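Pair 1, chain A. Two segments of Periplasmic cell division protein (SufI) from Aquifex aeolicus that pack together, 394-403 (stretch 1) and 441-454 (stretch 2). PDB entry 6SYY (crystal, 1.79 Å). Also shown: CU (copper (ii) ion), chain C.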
# COMPACT_ATOMS: atom_id res chain seq x y z
N GLN A 394 -3.50 16.05 -21.94
CA GLN A 394 -2.97 17.20 -21.23
C GLN A 394 -1.82 16.76 -20.33
O GLN A 394 -1.84 15.68 -19.75
CB GLN A 394 -4.06 17.87 -20.39
CG GLN A 394 -5.23 18.40 -21.19
CD GLN A 394 -6.24 19.11 -20.31
OE1 GLN A 394 -5.92 19.57 -19.22
NE2 GLN A 394 -7.48 19.19 -20.79
N VAL A 395 -0.81 17.62 -20.23
CA VAL A 395 0.33 17.38 -19.35
C VAL A 395 0.16 18.24 -18.10
O VAL A 395 -0.17 19.43 -18.19
CB VAL A 395 1.66 17.69 -20.05
CG1 VAL A 395 2.83 17.44 -19.10
CG2 VAL A 395 1.79 16.85 -21.31
N GLN A 396 0.39 17.63 -16.94
CA GLN A 396 0.36 18.33 -15.66
C GLN A 396 1.71 18.06 -15.00
O GLN A 396 1.99 16.93 -14.60
CB GLN A 396 -0.80 17.83 -14.80
CG GLN A 396 -1.36 18.87 -13.86
CD GLN A 396 -1.93 20.06 -14.60
OE1 GLN A 396 -3.00 19.99 -15.20
NE2 GLN A 396 -1.21 21.18 -14.55
N ARG A 397 2.54 19.10 -14.91
CA ARG A 397 3.87 18.94 -14.31
C ARG A 397 3.79 19.21 -12.81
O ARG A 397 3.38 20.29 -12.38
CB ARG A 397 4.89 19.88 -14.96
CG ARG A 397 6.24 19.81 -14.27
CD ARG A 397 7.30 20.50 -15.09
NE ARG A 397 6.93 21.88 -15.39
CZ ARG A 397 7.52 22.62 -16.32
NH1 ARG A 397 8.50 22.10 -17.04
NH2 ARG A 397 7.12 23.87 -16.54
N ILE A 398 4.20 18.21 -12.03
CA ILE A 398 4.15 18.25 -10.58
C ILE A 398 5.59 18.28 -10.09
O ILE A 398 6.29 17.26 -10.13
CB ILE A 398 3.39 17.04 -10.01
CG1 ILE A 398 1.96 17.02 -10.54
CG2 ILE A 398 3.41 17.07 -8.49
CD1 ILE A 398 1.19 18.28 -10.26
N THR A 399 6.05 19.44 -9.63
CA THR A 399 7.42 19.61 -9.19
C THR A 399 7.50 19.44 -7.68
O THR A 399 6.82 20.15 -6.93
CB THR A 399 7.98 20.97 -9.60
OG1 THR A 399 7.97 21.06 -11.03
CG2 THR A 399 9.39 21.12 -9.09
N LEU A 400 8.33 18.50 -7.24
CA LEU A 400 8.58 18.26 -5.82
C LEU A 400 9.78 19.10 -5.41
O LEU A 400 10.92 18.80 -5.80
CB LEU A 400 8.83 16.78 -5.54
CG LEU A 400 7.93 15.76 -6.25
CD1 LEU A 400 8.29 14.35 -5.80
CD2 LEU A 400 6.47 16.05 -5.99
N GLY A 401 9.54 20.15 -4.64
CA GLY A 401 10.60 20.98 -4.10
C GLY A 401 10.64 20.90 -2.59
O GLY A 401 9.90 20.14 -1.96
N MET A 402 11.54 21.69 -2.02
CA MET A 402 11.55 21.89 -0.58
C MET A 402 11.81 23.36 -0.30
O MET A 402 12.66 23.98 -0.94
CB MET A 402 12.57 20.99 0.13
CG MET A 402 13.96 20.96 -0.47
SD MET A 402 14.95 19.71 0.38
CE MET A 402 16.45 19.74 -0.61
N ARG A 403 11.06 23.90 0.66
CA ARG A 403 11.10 25.31 1.04
C ARG A 403 11.52 25.36 2.50
O ARG A 403 10.67 25.26 3.40
CB ARG A 403 9.74 25.97 0.79
CG ARG A 403 9.71 27.50 0.89
CD ARG A 403 8.37 28.06 0.42
NE ARG A 403 7.33 28.01 1.45
CZ ARG A 403 6.89 29.06 2.14
NH1 ARG A 403 7.41 30.26 1.94
NH2 ARG A 403 5.94 28.90 3.05
N ILE A 441 0.86 13.00 -16.01
CA ILE A 441 1.43 13.68 -14.86
C ILE A 441 2.94 13.47 -14.89
O ILE A 441 3.42 12.36 -15.11
CB ILE A 441 0.82 13.18 -13.55
CG1 ILE A 441 -0.66 13.58 -13.47
CG2 ILE A 441 1.57 13.74 -12.35
CD1 ILE A 441 -1.31 13.28 -12.14
N GLU A 442 3.68 14.55 -14.67
CA GLU A 442 5.13 14.57 -14.78
C GLU A 442 5.69 14.99 -13.43
O GLU A 442 5.77 16.19 -13.13
CB GLU A 442 5.57 15.52 -15.90
CG GLU A 442 7.06 15.56 -16.13
CD GLU A 442 7.41 16.42 -17.32
OE1 GLU A 442 6.46 16.95 -17.95
OE2 GLU A 442 8.61 16.57 -17.61
N TYR A 443 6.06 14.01 -12.61
CA TYR A 443 6.71 14.30 -11.35
C TYR A 443 8.16 14.68 -11.59
O TYR A 443 8.89 13.95 -12.27
CB TYR A 443 6.64 13.09 -10.42
CG TYR A 443 5.25 12.77 -9.91
CD1 TYR A 443 4.55 13.68 -9.12
CD2 TYR A 443 4.64 11.56 -10.20
CE1 TYR A 443 3.29 13.39 -8.65
CE2 TYR A 443 3.38 11.26 -9.73
CZ TYR A 443 2.70 12.18 -8.95
OH TYR A 443 1.44 11.89 -8.48
N VAL A 444 8.58 15.82 -11.05
CA VAL A 444 9.95 16.29 -11.15
C VAL A 444 10.46 16.50 -9.74
O VAL A 444 10.07 17.47 -9.07
CB VAL A 444 10.06 17.59 -11.97
CG1 VAL A 444 11.51 17.99 -12.12
CG2 VAL A 444 9.41 17.42 -13.34
N ASN A 445 11.33 15.61 -9.28
CA ASN A 445 11.83 15.63 -7.90
C ASN A 445 13.13 16.43 -7.86
O ASN A 445 14.20 15.92 -8.22
CB ASN A 445 12.03 14.21 -7.39
CG ASN A 445 12.46 14.17 -5.93
OD1 ASN A 445 12.56 15.21 -5.27
ND2 ASN A 445 12.70 12.96 -5.42
N ASN A 446 13.05 17.68 -7.40
CA ASN A 446 14.22 18.52 -7.21
C ASN A 446 14.73 18.50 -5.78
O ASN A 446 15.43 19.44 -5.36
CB ASN A 446 13.91 19.96 -7.64
CG ASN A 446 13.68 20.09 -9.13
OD1 ASN A 446 14.34 19.43 -9.93
ND2 ASN A 446 12.74 20.96 -9.51
N THR A 447 14.41 17.46 -5.02
CA THR A 447 14.86 17.34 -3.64
C THR A 447 15.89 16.22 -3.51
O THR A 447 16.12 15.45 -4.44
CB THR A 447 13.68 17.08 -2.69
OG1 THR A 447 13.23 15.73 -2.86
CG2 THR A 447 12.54 18.03 -2.99
N GLY A 448 16.49 16.15 -2.33
CA GLY A 448 17.49 15.14 -2.05
C GLY A 448 16.94 13.81 -1.58
O GLY A 448 17.72 12.89 -1.31
N MET A 449 15.62 13.68 -1.48
CA MET A 449 15.00 12.48 -0.95
C MET A 449 14.03 11.90 -1.97
O MET A 449 13.45 12.63 -2.78
CB MET A 449 14.27 12.77 0.37
CG MET A 449 13.75 11.53 1.06
SD MET A 449 13.65 11.72 2.84
CE MET A 449 13.26 10.04 3.31
N TYR A 450 13.86 10.59 -1.93
CA TYR A 450 12.87 9.96 -2.78
C TYR A 450 11.47 10.23 -2.22
O TYR A 450 11.29 10.51 -1.03
CB TYR A 450 13.12 8.46 -2.90
CG TYR A 450 12.34 7.62 -1.92
CD1 TYR A 450 11.17 6.97 -2.31
CD2 TYR A 450 12.76 7.47 -0.60
CE1 TYR A 450 10.44 6.20 -1.43
CE2 TYR A 450 12.03 6.69 0.29
CZ TYR A 450 10.88 6.07 -0.12
OH TYR A 450 10.15 5.29 0.76
N HIS A 451 10.48 10.15 -3.10
CA HIS A 451 9.09 10.31 -2.69
C HIS A 451 8.21 9.30 -3.42
O HIS A 451 8.15 9.31 -4.65
CB HIS A 451 8.59 11.73 -2.97
CG HIS A 451 9.45 12.80 -2.38
ND1 HIS A 451 9.43 13.11 -1.03
CD2 HIS A 451 10.36 13.63 -2.94
CE1 HIS A 451 10.28 14.08 -0.80
NE2 HIS A 451 10.86 14.42 -1.94
N PRO A 452 7.53 8.43 -2.70
CA PRO A 452 6.52 7.58 -3.35
C PRO A 452 5.21 8.34 -3.51
O PRO A 452 4.46 8.50 -2.54
CB PRO A 452 6.40 6.39 -2.40
CG PRO A 452 6.70 6.97 -1.04
CD PRO A 452 7.65 8.14 -1.26
N MET A 453 4.95 8.83 -4.71
CA MET A 453 3.82 9.73 -4.95
C MET A 453 2.56 8.94 -5.25
O MET A 453 2.56 8.06 -6.12
CB MET A 453 4.14 10.69 -6.09
CG MET A 453 5.30 11.64 -5.80
SD MET A 453 5.00 12.66 -4.33
CE MET A 453 3.48 13.48 -4.79
N HIS A 454 1.49 9.27 -4.54
CA HIS A 454 0.22 8.56 -4.63
C HIS A 454 -0.88 9.54 -5.02
O HIS A 454 -0.93 10.67 -4.50
CB HIS A 454 -0.09 7.88 -3.29
CG HIS A 454 -1.45 7.26 -3.21
ND1 HIS A 454 -1.88 6.28 -4.09
CD2 HIS A 454 -2.48 7.45 -2.35
CE1 HIS A 454 -3.11 5.92 -3.78
NE2 HIS A 454 -3.49 6.61 -2.73
CU CU C . 7.78 12.55 0.29

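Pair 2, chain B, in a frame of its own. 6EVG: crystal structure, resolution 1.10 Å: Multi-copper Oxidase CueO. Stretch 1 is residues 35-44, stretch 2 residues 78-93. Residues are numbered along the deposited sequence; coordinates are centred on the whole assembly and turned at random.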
# COMPACT_ATOMS: atom_id res chain seq x y z
N GLY B 35 1.02 -14.87 -22.22
CA GLY B 35 1.62 -13.77 -21.48
C GLY B 35 0.63 -12.83 -20.80
O GLY B 35 1.02 -11.73 -20.40
N VAL B 36 -0.63 -13.24 -20.71
CA VAL B 36 -1.71 -12.35 -20.23
C VAL B 36 -2.06 -12.69 -18.77
O VAL B 36 -2.12 -13.87 -18.41
CB VAL B 36 -2.95 -12.52 -21.13
CG1 VAL B 36 -4.05 -11.62 -20.67
CG2 VAL B 36 -2.57 -12.17 -22.58
N VAL B 37 -2.35 -11.64 -18.02
CA VAL B 37 -3.00 -11.69 -16.71
C VAL B 37 -4.32 -10.95 -16.83
O VAL B 37 -4.32 -9.75 -17.09
CB VAL B 37 -2.10 -11.07 -15.65
CG1 VAL B 37 -2.85 -10.94 -14.30
CG2 VAL B 37 -0.84 -11.88 -15.44
N LYS B 38 -5.43 -11.64 -16.59
CA LYS B 38 -6.75 -11.04 -16.72
C LYS B 38 -7.31 -10.59 -15.37
O LYS B 38 -7.34 -11.36 -14.40
CB LYS B 38 -7.70 -12.06 -17.36
CG LYS B 38 -7.36 -12.44 -18.78
CD LYS B 38 -8.29 -13.49 -19.43
CE LYS B 38 -7.73 -13.89 -20.77
NZ LYS B 38 -8.66 -14.85 -21.40
N LEU B 39 -7.70 -9.30 -15.31
CA LEU B 39 -8.18 -8.67 -14.06
C LEU B 39 -9.49 -7.96 -14.35
O LEU B 39 -9.53 -6.98 -15.06
CB LEU B 39 -7.16 -7.64 -13.59
CG LEU B 39 -5.75 -8.18 -13.33
CD1 LEU B 39 -4.77 -7.00 -13.12
CD2 LEU B 39 -5.73 -9.10 -12.10
N LYS B 40 -10.59 -8.43 -13.78
CA LYS B 40 -11.91 -7.89 -14.04
C LYS B 40 -12.43 -7.21 -12.77
O LYS B 40 -12.66 -7.87 -11.75
CB LYS B 40 -12.87 -8.97 -14.51
CG LYS B 40 -14.28 -8.39 -14.82
CD LYS B 40 -15.27 -9.45 -15.24
CE LYS B 40 -16.68 -8.89 -15.40
NZ LYS B 40 -17.52 -9.99 -15.93
N VAL B 41 -12.62 -5.91 -12.86
CA VAL B 41 -13.14 -5.11 -11.73
C VAL B 41 -14.66 -5.23 -11.75
O VAL B 41 -15.30 -5.05 -12.82
CB VAL B 41 -12.67 -3.65 -11.84
CG1 VAL B 41 -13.15 -2.89 -10.64
CG2 VAL B 41 -11.14 -3.59 -11.99
N GLN B 42 -15.28 -5.50 -10.60
CA GLN B 42 -16.67 -5.82 -10.55
C GLN B 42 -17.27 -5.53 -9.19
O GLN B 42 -16.58 -5.62 -8.19
CB GLN B 42 -16.89 -7.30 -10.89
CG GLN B 42 -16.13 -8.23 -9.93
CD GLN B 42 -16.02 -9.65 -10.47
OE1 GLN B 42 -16.80 -10.51 -10.06
NE2 GLN B 42 -15.05 -9.92 -11.33
N THR B 43 -18.55 -5.20 -9.17
CA THR B 43 -19.29 -5.10 -7.92
C THR B 43 -19.79 -6.46 -7.47
O THR B 43 -19.90 -7.40 -8.26
CB THR B 43 -20.43 -4.08 -7.97
OG1 THR B 43 -21.36 -4.54 -8.94
CG2 THR B 43 -19.95 -2.67 -8.29
N GLY B 44 -20.16 -6.54 -6.19
CA GLY B 44 -20.77 -7.77 -5.70
C GLY B 44 -21.21 -7.55 -4.24
O GLY B 44 -21.47 -6.42 -3.84
N LEU B 78 -1.23 -6.83 -18.87
CA LEU B 78 -2.15 -6.69 -17.73
C LEU B 78 -3.49 -6.27 -18.31
O LEU B 78 -3.72 -5.11 -18.61
CB LEU B 78 -1.59 -5.67 -16.73
CG LEU B 78 -0.26 -6.05 -16.09
CD1 LEU B 78 0.32 -4.92 -15.28
CD2 LEU B 78 -0.37 -7.30 -15.23
N SER B 79 -4.34 -7.28 -18.53
CA SER B 79 -5.61 -7.10 -19.23
C SER B 79 -6.68 -6.77 -18.23
O SER B 79 -7.21 -7.68 -17.55
CB SER B 79 -5.97 -8.34 -20.01
OG SER B 79 -7.16 -8.18 -20.69
N VAL B 80 -7.06 -5.48 -18.12
CA VAL B 80 -7.99 -4.99 -17.12
C VAL B 80 -9.35 -4.77 -17.78
O VAL B 80 -9.47 -4.03 -18.76
CB VAL B 80 -7.52 -3.70 -16.48
CG1 VAL B 80 -8.48 -3.25 -15.38
CG2 VAL B 80 -6.09 -3.85 -15.92
N GLU B 81 -10.39 -5.39 -17.29
CA GLU B 81 -11.76 -5.17 -17.77
C GLU B 81 -12.56 -4.47 -16.68
O GLU B 81 -12.55 -4.91 -15.52
CB GLU B 81 -12.40 -6.49 -18.08
CG GLU B 81 -13.82 -6.43 -18.51
CD GLU B 81 -14.44 -7.75 -18.93
OE1 GLU B 81 -13.77 -8.76 -19.08
OE2 GLU B 81 -15.66 -7.77 -19.14
N ASN B 82 -13.25 -3.40 -17.05
CA ASN B 82 -14.15 -2.71 -16.14
C ASN B 82 -15.53 -3.24 -16.27
O ASN B 82 -16.26 -2.91 -17.21
CB ASN B 82 -14.12 -1.21 -16.38
CG ASN B 82 -14.99 -0.46 -15.42
OD1 ASN B 82 -15.55 -1.07 -14.48
ND2 ASN B 82 -15.10 0.86 -15.55
N GLY B 83 -15.92 -4.16 -15.37
CA GLY B 83 -17.23 -4.69 -15.34
C GLY B 83 -18.25 -3.92 -14.54
O GLY B 83 -19.34 -4.42 -14.27
N MET B 84 -17.92 -2.68 -14.15
CA MET B 84 -18.83 -1.82 -13.40
C MET B 84 -19.55 -0.81 -14.31
O MET B 84 -19.19 -0.62 -15.46
CB MET B 84 -18.08 -1.10 -12.30
CG MET B 84 -17.32 -2.04 -11.40
SD MET B 84 -16.63 -1.25 -9.89
CE MET B 84 -15.57 -0.01 -10.62
N ASP B 85 -20.54 -0.15 -13.73
CA ASP B 85 -21.34 0.90 -14.40
C ASP B 85 -20.77 2.31 -14.25
O ASP B 85 -21.43 3.27 -14.60
CB ASP B 85 -22.79 0.82 -13.99
CG ASP B 85 -23.03 1.13 -12.54
OD1 ASP B 85 -22.12 1.60 -11.85
OD2 ASP B 85 -24.14 0.82 -12.09
N GLU B 86 -19.53 2.40 -13.77
CA GLU B 86 -18.84 3.66 -13.62
C GLU B 86 -17.36 3.45 -13.98
O GLU B 86 -16.87 2.33 -13.89
CB GLU B 86 -18.96 4.26 -12.21
CG GLU B 86 -18.40 3.35 -11.12
CD GLU B 86 -18.28 3.98 -9.75
OE1 GLU B 86 -18.03 5.21 -9.65
OE2 GLU B 86 -18.35 3.23 -8.74
N GLY B 87 -16.69 4.56 -14.31
CA GLY B 87 -15.28 4.47 -14.66
C GLY B 87 -14.41 4.00 -13.49
O GLY B 87 -14.72 4.27 -12.33
N THR B 88 -13.30 3.36 -13.84
CA THR B 88 -12.34 2.95 -12.81
C THR B 88 -10.94 2.98 -13.43
O THR B 88 -10.77 3.17 -14.63
CB THR B 88 -12.71 1.58 -12.23
OG1 THR B 88 -11.98 1.36 -11.02
CG2 THR B 88 -12.37 0.43 -13.15
N THR B 89 -9.93 2.71 -12.58
CA THR B 89 -8.56 2.60 -13.03
C THR B 89 -7.84 1.61 -12.11
O THR B 89 -8.38 1.29 -11.05
CB THR B 89 -7.78 3.98 -12.91
OG1 THR B 89 -7.81 4.44 -11.53
CG2 THR B 89 -8.30 5.06 -13.79
N LEU B 90 -6.65 1.20 -12.51
CA LEU B 90 -5.72 0.56 -11.56
C LEU B 90 -4.38 1.27 -11.66
O LEU B 90 -3.82 1.41 -12.76
CB LEU B 90 -5.56 -0.93 -11.79
CG LEU B 90 -6.81 -1.76 -11.55
CD1 LEU B 90 -6.62 -3.20 -11.96
CD2 LEU B 90 -7.27 -1.72 -10.08
N HIS B 91 -3.86 1.70 -10.51
CA HIS B 91 -2.48 2.16 -10.35
C HIS B 91 -1.62 0.99 -9.88
O HIS B 91 -1.97 0.32 -8.92
CB HIS B 91 -2.44 3.33 -9.32
CG HIS B 91 -1.12 3.67 -8.75
ND1 HIS B 91 0.02 3.87 -9.49
CD2 HIS B 91 -0.77 3.92 -7.45
CE1 HIS B 91 1.02 4.18 -8.64
NE2 HIS B 91 0.56 4.23 -7.41
N TRP B 92 -0.52 0.77 -10.61
CA TRP B 92 0.41 -0.32 -10.33
C TRP B 92 1.40 0.23 -9.27
O TRP B 92 2.48 0.74 -9.59
CB TRP B 92 1.12 -0.78 -11.61
CG TRP B 92 0.25 -1.03 -12.78
CD1 TRP B 92 0.33 -0.39 -13.96
CD2 TRP B 92 -0.82 -1.98 -12.90
NE1 TRP B 92 -0.63 -0.84 -14.83
CE2 TRP B 92 -1.37 -1.81 -14.21
CE3 TRP B 92 -1.38 -2.96 -12.06
CZ2 TRP B 92 -2.45 -2.58 -14.65
CZ3 TRP B 92 -2.44 -3.70 -12.50
CH2 TRP B 92 -2.97 -3.50 -13.80
N HIS B 93 0.96 0.13 -8.02
CA HIS B 93 1.61 0.75 -6.84
C HIS B 93 2.83 -0.07 -6.43
O HIS B 93 2.72 -1.08 -5.76
CB HIS B 93 0.55 0.85 -5.76
CG HIS B 93 0.91 1.69 -4.57
ND1 HIS B 93 -0.07 2.44 -3.93
CD2 HIS B 93 2.07 1.80 -3.89
CE1 HIS B 93 0.51 2.99 -2.87
NE2 HIS B 93 1.79 2.62 -2.81
O HOH W 1 -20.00 -5.21 -11.68

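Pair 1 and pair 2 share one backbone arrangement: two parallel strands, the second leading into a loop that brings the chain back across the face bearing Ile A398 and Leu A400 in pair 1, and Leu B39 and Val B41 in pair 2. The central backbones superpose with an RMSD of 0.5 Å. The strands cross at -19° in pair 1 and -20° in pair 2.

Each pair is held by a ladder of five main-chain hydrogen bonds in the same register. In pair 1 it runs from Glu A442 N to Gln A396 O (2.9 Å) through to Asn A446 N to Leu A400 O (2.9 Å). In pair 2 it runs from Ser B79 N to Val B37 O (2.9 Å) through to Gly B83 N to Val B41 O (2.8 Å). These bonds use backbone atoms, so they do not depend on which side chains the strands carry.

The inward face carries Ile A398, Leu A400 and Tyr A443 in pair 1. Their matches are Leu B39, Val B41 and Val B80. Ile A398 CG2 meets the ring edge of Tyr A443 at CD1, 3.6 Å away. Leu B39 lies beside the smaller Val B80, with Leu B39 CD1 to Val B80 CG2 at 4.4 Å. The same Leu B39 CD1 also lies 4.0 Å from Trp B92 CH2, at the edge of that ring.

Leu A400 is the most covered residue of pair 1. Its CD1 lies 3.6 Å from His A451 CD2 and 4.0 Å from Met A453 SD. Val B41, the most covered residue of pair 2, is shorter. Its CG1 meets Met B84 CE at 3.8 Å and Thr B88 CG2 at 4.2 Å. Thr B88 matches His A451. Met B84 matches Thr A447, whose CG2 lies 3.3 Å from Leu A400 O. In pair 1 the longer leucine reaches His A451 and Met A453, and Thr A447 touches only its backbone. In pair 2 the shorter valine is met by the long side chain of Met B84.

At the start of this face, Gln A396 matches Val B37 and Ile A441 matches Leu B78. The end of Gln A396 leads away, whereas Val B37 CB packs 4.2 Å from Leu B78 CD2.

Asn A445 and Asn B82 match closely and do the same work in the turn. Asn A445 OD1 accepts from Thr A447 N (2.9 Å), and its ND2 donates to Met A449 O (2.8 Å). Asn B82 OD1 accepts from Met B84 N (2.9 Å), and its ND2 donates to Glu B86 O (2.8 Å). Pair 1 adds a bond from His A451 NE2 to Thr A447 OG1 (2.9 Å), while His A451 ND1 binds the copper CU at 2.2 Å.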